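Local coordinates for protein transmembrane oligosaccharyl transferase (Archaeoglobus fulgidus, PDB 3WAJ) that is an archaeal membrane enzyme of the STT3/AglB family, combining a GT-C-type transmembrane helical part that holds a zinc ion with C-terminal domains of mixed helix and strand, at residues Y52-E56 with L105-L109; F82-L86 with N160-W165; L109-A114 with R154-N160; L213-F219 with T273-F279. All coordinates share one frame; numbering follows the deposited sequence.

Contact 1 (Y52-E56 with L105-L109)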
# COMPACT_ATOMS: atom_id res chain seq x y z
N TYR A 52 -5.97 2.05 -11.67
CA TYR A 52 -5.66 2.49 -13.01
C TYR A 52 -5.57 1.30 -13.96
O TYR A 52 -6.20 1.30 -15.02
CB TYR A 52 -4.35 3.28 -12.94
CG TYR A 52 -3.67 3.63 -14.24
CD1 TYR A 52 -2.32 3.32 -14.44
CD2 TYR A 52 -4.34 4.32 -15.25
CE1 TYR A 52 -1.66 3.66 -15.59
CE2 TYR A 52 -3.67 4.66 -16.44
CZ TYR A 52 -2.33 4.33 -16.59
OH TYR A 52 -1.64 4.66 -17.73
N ARG A 53 -4.82 0.28 -13.56
CA ARG A 53 -4.68 -0.94 -14.34
C ARG A 53 -6.06 -1.56 -14.60
O ARG A 53 -6.38 -1.95 -15.73
CB ARG A 53 -3.74 -1.93 -13.63
CG ARG A 53 -3.56 -3.31 -14.29
CD ARG A 53 -4.75 -4.29 -14.04
NE ARG A 53 -4.48 -5.60 -14.64
CZ ARG A 53 -4.53 -5.83 -15.95
NH1 ARG A 53 -4.89 -4.87 -16.78
NH2 ARG A 53 -4.24 -7.04 -16.42
N LEU A 54 -6.87 -1.64 -13.56
CA LEU A 54 -8.20 -2.24 -13.67
C LEU A 54 -9.14 -1.39 -14.55
O LEU A 54 -9.85 -1.92 -15.39
CB LEU A 54 -8.82 -2.47 -12.30
CG LEU A 54 -8.16 -3.50 -11.40
CD1 LEU A 54 -8.94 -3.60 -10.05
CD2 LEU A 54 -8.08 -4.84 -12.10
N ILE A 55 -9.14 -0.07 -14.33
CA ILE A 55 -10.06 0.81 -15.04
C ILE A 55 -9.78 0.80 -16.56
O ILE A 55 -10.69 0.73 -17.38
CB ILE A 55 -10.03 2.24 -14.44
CG1 ILE A 55 -10.74 2.24 -13.08
CG2 ILE A 55 -10.69 3.26 -15.38
CD1 ILE A 55 -10.48 3.48 -12.23
N GLU A 56 -8.51 0.86 -16.93
CA GLU A 56 -8.07 0.74 -18.31
C GLU A 56 -8.58 -0.56 -18.95
O GLU A 56 -9.09 -0.56 -20.06
CB GLU A 56 -6.54 0.75 -18.32
CG GLU A 56 -5.87 1.15 -19.64
CD GLU A 56 -4.45 1.66 -19.42
OE1 GLU A 56 -3.98 1.67 -18.27
OE2 GLU A 56 -3.79 2.07 -20.40
N LEU A 105 -6.19 9.42 -18.98
CA LEU A 105 -6.94 8.59 -18.03
C LEU A 105 -6.53 8.93 -16.61
O LEU A 105 -7.39 9.23 -15.77
CB LEU A 105 -6.65 7.11 -18.29
CG LEU A 105 -7.74 6.07 -18.01
CD1 LEU A 105 -7.12 4.78 -17.49
CD2 LEU A 105 -8.83 6.59 -17.08
N ARG A 106 -5.22 8.91 -16.36
CA ARG A 106 -4.66 9.19 -15.04
C ARG A 106 -5.12 10.53 -14.48
O ARG A 106 -5.48 10.64 -13.31
CB ARG A 106 -3.12 9.12 -15.10
CG ARG A 106 -2.55 7.71 -14.86
CD ARG A 106 -1.03 7.70 -14.88
NE ARG A 106 -0.53 7.40 -16.21
CZ ARG A 106 0.55 7.92 -16.75
NH1 ARG A 106 1.28 8.79 -16.08
NH2 ARG A 106 0.90 7.57 -17.96
N ALA A 107 -5.10 11.54 -15.35
CA ALA A 107 -5.56 12.89 -14.97
C ALA A 107 -6.99 12.84 -14.45
O ALA A 107 -7.27 13.29 -13.32
CB ALA A 107 -5.46 13.83 -16.15
N VAL A 108 -7.89 12.30 -15.26
CA VAL A 108 -9.27 12.10 -14.81
C VAL A 108 -9.32 11.35 -13.47
O VAL A 108 -9.89 11.84 -12.50
CB VAL A 108 -10.15 11.41 -15.89
CG1 VAL A 108 -11.53 11.08 -15.33
CG2 VAL A 108 -10.29 12.31 -17.12
N LEU A 109 -8.69 10.17 -13.41
CA LEU A 109 -8.70 9.37 -12.19
C LEU A 109 -8.15 10.15 -11.00
O LEU A 109 -8.62 9.97 -9.88
CB LEU A 109 -7.90 8.08 -12.37
CG LEU A 109 -8.41 7.20 -13.49
CD1 LEU A 109 -7.66 5.86 -13.49
CD2 LEU A 109 -9.93 6.98 -13.37
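Tyr52 pushes its ring into the side of helix 102-118 and meets Leu105, Arg106 and Leu109 there; this is the tight part of the contact. With chi1 at 169° the ring swings away from its own backbone N and out toward the partner helix. The aliphatic CG of Arg106 lies over one face, 3.8 Å from the centroid of the Tyr52 ring, a CH-pi contact, while Glu56 OE1 sits over the opposite face, near the rim. At the ring edge, Leu105 CD1 comes within 3.6 Å of Tyr52 CD2, and Leu109 CD1 follows close to the ring plane. The bend at chi3 of Arg106 then carries NE to within 3.3 Å of Tyr52 OH, a weak hydrogen bond. The guanidinium is held more firmly elsewhere: NH1 is hydrogen-bonded to Val41 O and Thr40 OG1.

Nearly one turn further along helix 47-60, Ile55 and Leu109 meet tip to tip, with Ile55 CD1 3.7 Å from Leu109 CD2. Beyond this the fit slackens: Ile55 CG2 and Leu105 CD2 are 4.2 Å apart, and Glu56 offers little more than its CB to Leu105. The axes of the two short segments come no closer than 11.1 Å, with 114° between their directions, so bulky side chains fill the gap between two steeply crossed helices of the GT-C-type STT3 fold.

Contact 2 (F82-L86 with N160-W165). With ZN (zinc ion), chain B; SO4 (sulfate ion), chain C.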
# COMPACT_ATOMS: atom_id res chain seq x y z
N PHE A 82 -10.26 -5.52 -5.26
CA PHE A 82 -10.68 -4.12 -5.48
C PHE A 82 -12.09 -4.08 -6.04
O PHE A 82 -12.39 -4.73 -7.04
CB PHE A 82 -9.73 -3.39 -6.44
CG PHE A 82 -8.48 -2.89 -5.78
CD1 PHE A 82 -8.10 -3.35 -4.51
CD2 PHE A 82 -7.68 -1.95 -6.42
CE1 PHE A 82 -6.92 -2.88 -3.90
CE2 PHE A 82 -6.51 -1.47 -5.81
CZ PHE A 82 -6.13 -1.94 -4.55
N GLY A 83 -12.94 -3.30 -5.40
CA GLY A 83 -14.37 -3.34 -5.67
C GLY A 83 -14.83 -2.72 -6.98
O GLY A 83 -14.14 -1.86 -7.55
N PRO A 84 -16.02 -3.14 -7.45
CA PRO A 84 -16.57 -2.57 -8.68
C PRO A 84 -16.97 -1.11 -8.57
O PRO A 84 -16.96 -0.45 -9.61
CB PRO A 84 -17.80 -3.45 -8.96
CG PRO A 84 -18.12 -4.14 -7.65
CD PRO A 84 -16.80 -4.29 -6.96
N PHE A 85 -17.29 -0.59 -7.38
CA PHE A 85 -17.70 0.82 -7.33
C PHE A 85 -16.69 1.76 -8.00
O PHE A 85 -17.03 2.52 -8.91
CB PHE A 85 -17.99 1.33 -5.92
CG PHE A 85 -18.21 2.82 -5.88
CD1 PHE A 85 -17.22 3.67 -5.42
CD2 PHE A 85 -19.39 3.38 -6.38
CE1 PHE A 85 -17.40 5.06 -5.43
CE2 PHE A 85 -19.59 4.76 -6.39
CZ PHE A 85 -18.59 5.61 -5.91
N LEU A 86 -15.45 1.71 -7.54
CA LEU A 86 -14.43 2.63 -8.03
C LEU A 86 -13.98 2.22 -9.42
O LEU A 86 -13.70 3.08 -10.25
CB LEU A 86 -13.22 2.68 -7.09
CG LEU A 86 -12.54 4.03 -6.79
CD1 LEU A 86 -11.05 3.82 -6.44
CD2 LEU A 86 -12.71 5.05 -7.90
N ASN A 160 -6.19 7.88 -5.98
CA ASN A 160 -7.43 7.26 -6.40
C ASN A 160 -7.58 5.84 -5.84
O ASN A 160 -7.33 4.86 -6.55
CB ASN A 160 -7.53 7.25 -7.92
CG ASN A 160 -8.85 6.73 -8.39
OD1 ASN A 160 -9.88 7.02 -7.78
ND2 ASN A 160 -8.83 5.92 -9.44
N ASP A 161 -7.98 5.76 -4.58
CA ASP A 161 -8.11 4.49 -3.87
C ASP A 161 -9.51 4.48 -3.25
O ASP A 161 -10.21 5.50 -3.27
CB ASP A 161 -7.00 4.37 -2.81
CG ASP A 161 -6.72 2.94 -2.40
OD1 ASP A 161 -7.56 2.04 -2.66
OD2 ASP A 161 -5.64 2.71 -1.82
N HIS A 162 -9.93 3.34 -2.71
CA HIS A 162 -11.30 3.20 -2.26
C HIS A 162 -11.54 3.65 -0.81
O HIS A 162 -12.68 3.61 -0.32
CB HIS A 162 -11.79 1.76 -2.46
CG HIS A 162 -10.95 0.74 -1.75
ND1 HIS A 162 -10.36 -0.32 -2.41
CD2 HIS A 162 -10.62 0.60 -0.44
CE1 HIS A 162 -9.69 -1.06 -1.53
NE2 HIS A 162 -9.83 -0.52 -0.34
N HIS A 163 -10.49 4.08 -0.11
CA HIS A 163 -10.64 4.39 1.32
C HIS A 163 -11.53 5.62 1.55
O HIS A 163 -12.27 5.68 2.54
CB HIS A 163 -9.27 4.54 2.04
CG HIS A 163 -8.34 3.40 1.81
ND1 HIS A 163 -8.56 2.14 2.35
CD2 HIS A 163 -7.19 3.29 1.11
CE1 HIS A 163 -7.59 1.32 1.97
NE2 HIS A 163 -6.74 2.01 1.23
N ILE A 164 -11.47 6.61 0.67
CA ILE A 164 -12.38 7.74 0.80
C ILE A 164 -13.81 7.25 0.64
O ILE A 164 -14.71 7.72 1.33
CB ILE A 164 -12.06 8.93 -0.16
CG1 ILE A 164 -13.08 10.06 0.03
CG2 ILE A 164 -12.04 8.48 -1.62
CD1 ILE A 164 -13.00 10.74 1.39
N TRP A 165 -14.01 6.26 -0.22
CA TRP A 165 -15.36 5.79 -0.51
C TRP A 165 -15.93 4.87 0.55
O TRP A 165 -17.15 4.77 0.71
CB TRP A 165 -15.42 5.15 -1.90
CG TRP A 165 -15.03 6.14 -2.96
CD1 TRP A 165 -13.86 6.17 -3.67
CD2 TRP A 165 -15.81 7.26 -3.41
NE1 TRP A 165 -13.87 7.23 -4.54
CE2 TRP A 165 -15.05 7.91 -4.41
CE3 TRP A 165 -17.07 7.76 -3.08
CZ2 TRP A 165 -15.52 9.06 -5.08
CZ3 TRP A 165 -17.53 8.89 -3.74
CH2 TRP A 165 -16.76 9.53 -4.72
ZN ZN B . -5.24 1.31 -0.16
S SO4 C . -7.57 -2.88 1.29
O1 SO4 C . -7.00 -2.72 -0.05
O2 SO4 C . -7.74 -4.32 1.54
O3 SO4 C . -6.65 -2.29 2.27
O4 SO4 C . -8.88 -2.23 1.42
O HOH W 1 -6.61 0.04 -1.46
O HOH W 2 -4.61 -0.46 1.51
O HOH W 3 -3.10 1.66 -0.18
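Phe82 and His162 are brought together by unlike first torsions: Phe82 CG lies beside its backbone N, opposite the carbonyl carbon, whereas His162 takes the crowded position between N and C (chi1 58°). The imidazole thus turns an edge to the Phe82 face, a T-shaped pair with planes at 85° and centroids of the two rings 5.4 Å apart. A second edge-to-face pair, more inclined, lies further along, where the edge of Phe85 points at the indole face and Phe85 CE1 comes within 3.4 Å of Trp165 CD2. Between them Leu86 wedges in, its CD2 3.5 Å from Asn160 OD1 and its CD1 against the backbone of Asp161.

Asp161-His162-His163 corresponds, by position and metal binding, to a variant DXD motif as in GT-C proteins. Asp161 OD2 and His163 NE2 each bind zinc at 2.2 Å; three waters also bind the metal, and Asp47 belongs to the same site. His162 does not bind it. Its backbone N donates to Asp161 OD1 (2.7 Å), which also lies over the centre of the imidazole, so the carboxylate is steadied by the next residue. Tyr51 OH is hydrogen-bonded to His162 ND1, and on the ring's other nitrogen His162 NE2 donates to O4 of the sulfate ion at 2.6 Å.

Contact 3 (L109-A114 with R154-N160)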
# COMPACT_ATOMS: atom_id res chain seq x y z
N LEU A 109 -8.69 10.17 -13.41
CA LEU A 109 -8.70 9.37 -12.19
C LEU A 109 -8.15 10.15 -11.00
O LEU A 109 -8.62 9.97 -9.88
CB LEU A 109 -7.90 8.08 -12.37
CG LEU A 109 -8.41 7.20 -13.49
CD1 LEU A 109 -7.66 5.86 -13.49
CD2 LEU A 109 -9.93 6.98 -13.37
N ALA A 110 -7.17 11.02 -11.24
CA ALA A 110 -6.56 11.83 -10.17
C ALA A 110 -7.57 12.68 -9.41
O ALA A 110 -7.44 12.88 -8.20
CB ALA A 110 -5.44 12.72 -10.73
N PHE A 111 -8.57 13.20 -10.12
CA PHE A 111 -9.57 14.07 -9.50
C PHE A 111 -10.59 13.33 -8.66
O PHE A 111 -11.19 13.91 -7.76
CB PHE A 111 -10.28 14.90 -10.55
CG PHE A 111 -9.43 15.98 -11.11
CD1 PHE A 111 -9.24 17.16 -10.41
CD2 PHE A 111 -8.80 15.82 -12.34
CE1 PHE A 111 -8.43 18.16 -10.93
CE2 PHE A 111 -7.99 16.83 -12.87
CZ PHE A 111 -7.81 18.00 -12.16
N ILE A 112 -10.80 12.06 -8.97
CA ILE A 112 -11.85 11.28 -8.33
C ILE A 112 -11.81 11.23 -6.79
O ILE A 112 -12.84 11.40 -6.15
CB ILE A 112 -11.96 9.87 -8.96
CG1 ILE A 112 -12.56 10.01 -10.36
CG2 ILE A 112 -12.79 8.91 -8.08
CD1 ILE A 112 -12.57 8.74 -11.17
N PRO A 113 -10.62 10.99 -6.19
CA PRO A 113 -10.64 10.96 -4.72
C PRO A 113 -10.82 12.35 -4.12
O PRO A 113 -11.43 12.49 -3.05
CB PRO A 113 -9.26 10.39 -4.36
CG PRO A 113 -8.39 10.69 -5.57
CD PRO A 113 -9.32 10.56 -6.74
N ALA A 114 -10.29 13.36 -4.79
CA ALA A 114 -10.50 14.75 -4.34
C ALA A 114 -11.99 15.08 -4.35
O ALA A 114 -12.51 15.64 -3.39
CB ALA A 114 -9.73 15.73 -5.21
N ARG A 154 -5.57 10.17 1.86
CA ARG A 154 -6.20 9.25 0.91
C ARG A 154 -7.40 9.85 0.16
O ARG A 154 -8.21 9.14 -0.42
CB ARG A 154 -6.61 7.98 1.65
CG ARG A 154 -5.39 7.19 2.04
CD ARG A 154 -5.67 6.05 2.92
NE ARG A 154 -4.39 5.46 3.31
CZ ARG A 154 -4.25 4.33 4.00
NH1 ARG A 154 -5.32 3.66 4.40
NH2 ARG A 154 -3.03 3.89 4.29
N SER A 155 -7.46 11.18 0.15
CA SER A 155 -8.63 11.90 -0.34
C SER A 155 -8.14 13.09 -1.16
O SER A 155 -8.90 13.97 -1.57
CB SER A 155 -9.43 12.38 0.87
OG SER A 155 -10.72 12.75 0.49
N ILE A 156 -6.84 13.09 -1.37
CA ILE A 156 -6.11 14.13 -2.08
C ILE A 156 -6.09 13.83 -3.59
O ILE A 156 -6.29 12.67 -4.00
CB ILE A 156 -4.67 14.20 -1.49
CG1 ILE A 156 -4.41 15.56 -0.89
CG2 ILE A 156 -3.61 13.81 -2.48
CD1 ILE A 156 -5.33 15.85 0.24
N LEU A 157 -5.86 14.86 -4.41
CA LEU A 157 -5.63 14.70 -5.84
C LEU A 157 -4.68 13.53 -6.11
O LEU A 157 -3.60 13.44 -5.51
CB LEU A 157 -4.97 15.97 -6.39
CG LEU A 157 -5.27 16.61 -7.75
CD1 LEU A 157 -3.97 17.13 -8.31
CD2 LEU A 157 -5.97 15.70 -8.74
N GLY A 158 -5.07 12.61 -6.99
CA GLY A 158 -4.16 11.55 -7.39
C GLY A 158 -4.19 10.28 -6.54
O GLY A 158 -3.75 9.23 -7.02
N PHE A 159 -4.68 10.34 -5.30
CA PHE A 159 -4.74 9.12 -4.51
C PHE A 159 -6.03 8.35 -4.75
O PHE A 159 -6.84 8.16 -3.83
CB PHE A 159 -4.51 9.34 -3.01
CG PHE A 159 -3.91 8.13 -2.35
CD1 PHE A 159 -2.53 8.00 -2.26
CD2 PHE A 159 -4.71 7.09 -1.91
CE1 PHE A 159 -1.95 6.87 -1.69
CE2 PHE A 159 -4.16 5.94 -1.33
CZ PHE A 159 -2.77 5.83 -1.23
N ASN A 160 -6.19 7.88 -5.98
CA ASN A 160 -7.43 7.26 -6.40
C ASN A 160 -7.58 5.84 -5.84
O ASN A 160 -7.33 4.86 -6.55
CB ASN A 160 -7.53 7.25 -7.92
CG ASN A 160 -8.85 6.73 -8.39
OD1 ASN A 160 -9.88 7.02 -7.78
ND2 ASN A 160 -8.83 5.92 -9.44
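Ser155 meets helix 102-118 at Pro113 and Ala114. Its carbonyl O receives a CA-H...O contact from Ala114 CA at 3.3 Å, and the Pro113 carbonyl also lies close, two acceptors with no bond between them. Ile156 opens a type II beta turn that ends at Phe159. The turn's accepting carbonyl, Ile156 O, rests 3.3 Å from Pro113 CG, so the proline ring packs on backbone here. Leu157 turns its CB away, yet its branch curls back: Leu157 CD2 lies 3.6 Å from Ala110 CB and over the face of Phe111, 4.1 Å from that ring's centroid, with the two side chains running the same way. Gly158, at the third place of the turn with a positive phi of 89°, sends its N-H to Ala110 O at 2.7 Å in a nearly straight bond (172°). Phe159, the centre of an inverse gamma turn, directs its CB away from the helix and sets its O 3.3 Å from Pro113 CB. Asn160 finishes the run, with CB 3.5 Å from Leu109 O and OD1 3.5 Å from Ile112 CG2.

The backbone N of Pro113 has no hydrogen to give to the turn before, and Ala110 O bonds outward to the loop: a proline-kinked helix whose loosened turn docks the loop leading to Asp161 of the zinc site.

Contact 4 (L213-F219 with T273-F279). With SO4 (sulfate ion), chain C.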
# COMPACT_ATOMS: atom_id res chain seq x y z
N LEU A 213 -19.79 -2.53 -2.32
CA LEU A 213 -19.25 -2.55 -3.69
C LEU A 213 -17.97 -1.72 -3.79
O LEU A 213 -17.21 -1.84 -4.76
CB LEU A 213 -20.30 -2.13 -4.72
CG LEU A 213 -21.50 -3.07 -4.92
CD1 LEU A 213 -22.36 -2.68 -6.13
CD2 LEU A 213 -21.03 -4.51 -5.05
N SER A 214 -17.71 -0.88 -2.78
CA SER A 214 -16.45 -0.13 -2.72
C SER A 214 -15.38 -0.92 -2.00
O SER A 214 -14.19 -0.79 -2.28
CB SER A 214 -16.64 1.21 -2.00
OG SER A 214 -17.58 2.02 -2.65
N TRP A 215 -15.83 -1.75 -1.08
CA TRP A 215 -14.95 -2.50 -0.20
C TRP A 215 -15.67 -3.77 0.28
O TRP A 215 -16.70 -3.68 0.97
CB TRP A 215 -14.59 -1.61 0.99
CG TRP A 215 -13.50 -2.14 1.86
CD1 TRP A 215 -12.26 -2.55 1.46
CD2 TRP A 215 -13.53 -2.28 3.28
NE1 TRP A 215 -11.53 -2.95 2.55
CE2 TRP A 215 -12.29 -2.79 3.69
CE3 TRP A 215 -14.51 -2.02 4.27
CZ2 TRP A 215 -11.97 -3.05 5.03
CZ3 TRP A 215 -14.20 -2.28 5.61
CH2 TRP A 215 -12.94 -2.79 5.97
N GLY A 216 -15.13 -4.94 -0.07
CA GLY A 216 -15.78 -6.21 0.20
C GLY A 216 -16.10 -6.51 1.67
O GLY A 216 -17.08 -7.19 1.97
N ALA A 217 -15.26 -5.98 2.56
CA ALA A 217 -15.42 -6.16 4.00
C ALA A 217 -16.53 -5.27 4.56
O ALA A 217 -16.82 -5.30 5.76
CB ALA A 217 -14.11 -5.86 4.72
N GLY A 218 -17.14 -4.48 3.67
CA GLY A 218 -18.14 -3.49 4.05
C GLY A 218 -19.45 -4.07 4.53
O GLY A 218 -20.31 -3.32 5.00
N PHE A 219 -19.60 -5.38 4.41
CA PHE A 219 -20.76 -6.06 4.99
C PHE A 219 -20.83 -5.77 6.49
O PHE A 219 -21.88 -5.90 7.11
CB PHE A 219 -20.67 -7.57 4.76
CG PHE A 219 -19.50 -8.21 5.45
CD1 PHE A 219 -19.61 -8.64 6.78
CD2 PHE A 219 -18.28 -8.34 4.81
CE1 PHE A 219 -18.53 -9.19 7.44
CE2 PHE A 219 -17.19 -8.90 5.46
CZ PHE A 219 -17.32 -9.33 6.78
N THR A 273 -14.29 -12.71 3.33
CA THR A 273 -14.72 -11.44 3.89
C THR A 273 -14.13 -10.24 3.13
O THR A 273 -14.45 -9.10 3.45
CB THR A 273 -14.35 -11.33 5.38
OG1 THR A 273 -12.94 -11.45 5.52
CG2 THR A 273 -15.03 -12.44 6.18
N ILE A 274 -13.27 -10.50 2.13
CA ILE A 274 -12.65 -9.40 1.37
C ILE A 274 -12.91 -9.46 -0.16
O ILE A 274 -13.33 -8.48 -0.78
CB ILE A 274 -11.13 -9.20 1.73
CG1 ILE A 274 -10.61 -7.85 1.20
CG2 ILE A 274 -10.28 -10.37 1.25
CD1 ILE A 274 -11.32 -6.61 1.79
N PHE A 275 -12.68 -10.63 -0.76
CA PHE A 275 -13.06 -10.87 -2.15
C PHE A 275 -14.58 -10.94 -2.36
O PHE A 275 -15.35 -11.14 -1.41
CB PHE A 275 -12.40 -12.16 -2.63
CG PHE A 275 -10.89 -12.12 -2.59
CD1 PHE A 275 -10.17 -11.43 -3.57
CD2 PHE A 275 -10.18 -12.74 -1.56
CE1 PHE A 275 -8.76 -11.37 -3.55
CE2 PHE A 275 -8.77 -12.69 -1.52
CZ PHE A 275 -8.06 -12.00 -2.52
N TYR A 276 -15.01 -10.77 -3.61
CA TYR A 276 -16.44 -10.69 -3.91
C TYR A 276 -17.12 -12.06 -4.01
O TYR A 276 -17.18 -12.69 -5.07
CB TYR A 276 -16.69 -9.76 -5.11
CG TYR A 276 -16.55 -8.33 -4.64
CD1 TYR A 276 -17.65 -7.63 -4.16
CD2 TYR A 276 -15.30 -7.73 -4.58
CE1 TYR A 276 -17.52 -6.34 -3.67
CE2 TYR A 276 -15.15 -6.44 -4.09
CZ TYR A 276 -16.26 -5.75 -3.63
OH TYR A 276 -16.12 -4.46 -3.15
N SER A 277 -17.63 -12.50 -2.86
CA SER A 277 -18.06 -13.88 -2.65
C SER A 277 -19.51 -13.91 -2.19
O SER A 277 -20.10 -12.86 -1.92
CB SER A 277 -17.15 -14.56 -1.62
OG SER A 277 -17.40 -14.11 -0.31
N PRO A 278 -20.12 -15.11 -2.15
CA PRO A 278 -21.51 -15.03 -1.70
C PRO A 278 -21.66 -14.91 -0.17
O PRO A 278 -22.78 -14.76 0.31
CB PRO A 278 -22.14 -16.33 -2.23
CG PRO A 278 -20.99 -17.27 -2.40
CD PRO A 278 -19.76 -16.44 -2.70
N PHE A 279 -20.55 -14.94 0.56
CA PHE A 279 -20.58 -14.67 2.00
C PHE A 279 -21.27 -13.33 2.30
O PHE A 279 -22.16 -13.24 3.15
CB PHE A 279 -19.17 -14.64 2.59
CG PHE A 279 -19.15 -14.26 4.05
CD1 PHE A 279 -18.66 -13.03 4.45
CD2 PHE A 279 -19.66 -15.13 5.02
CE1 PHE A 279 -18.66 -12.66 5.80
CE2 PHE A 279 -19.66 -14.77 6.37
CZ PHE A 279 -19.16 -13.53 6.76
S SO4 C . -7.57 -2.88 1.29
O1 SO4 C . -7.00 -2.72 -0.05
O2 SO4 C . -7.74 -4.32 1.54
O3 SO4 C . -6.65 -2.29 2.27
O4 SO4 C . -8.88 -2.23 1.42
O HOH W 4 -12.58 -5.62 -1.20
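Phe219 and Phe279 meet edge to face: the CE1 edge of Phe279 points at the Phe219 ring, the planes stand at 85° and the centroids of the two rings are 5.2 Å apart. A first torsion of 64° places the Phe219 ring between its backbone N and carbonyl carbon, folded back so that Ala217 O lies over its second face. The rim of the same ring faces backbone oxygen, with Thr273 O near the ring plane and 3.4 Å from Phe219 CE2; the Thr273 side chain slants past the ring, its CB against CE2 and CZ of Phe219.

Tyr276 approaches from the other end, at about a right angle to Leu213, whose CD2 is 4.2 Å from Tyr276 CE1. The Tyr276 hydroxyl reaches the last turn of helix 199-214 and is hydrogen-bonded to Val212 O; the N-H groups of Trp215 and Gly216 are near it but badly angled. Gly216 lies flush against the 273-279 segment, its CA 3.5 Å from Ile274 O in a nearly straight CA-H...O contact; a CB here would run into that oxygen, so the close approach depends on glycine. A water sits between them, 2.9 Å from Gly216 N, from which it accepts, and 3.0 Å from Ile274 O.

Ile274 CD1 slants across to Trp215, 3.7 Å from its NE1, and also touches Ala217 CB. That indole makes a weak hydrogen bond from NE1 to the sulfate ion. No direct conventional hydrogen bond links 213-219 to 273-279, so cohesion rests on aromatic and aliphatic contacts, CA-H...O approaches and a water between the two backbones.

In the fold
Contacts 1, 2 and 3 form a continuous body: contacts 1 and 3 share Leu109 on helix 102-118, contacts 2 and 3 share Asn160, and their centres lie 11 to 12 Å apart. Contact 2 carries the zinc ligands Asp161 and His163; contact 3 holds the loop just ahead of them, with the Phe159 side chain about 5 Å from the metal, while Tyr52 of contact 1 stands about 13 Å off. Contact 4 touches contact 2 and neither of the others, its centre 12 Å from contact 2 but 22 Å from contact 1 and 23 Å from contact 3. Phe85 N and Leu213 O, 2.9 Å apart, probably form a hydrogen bond there, and contacts 2 and 4 both reach the sulfate ion.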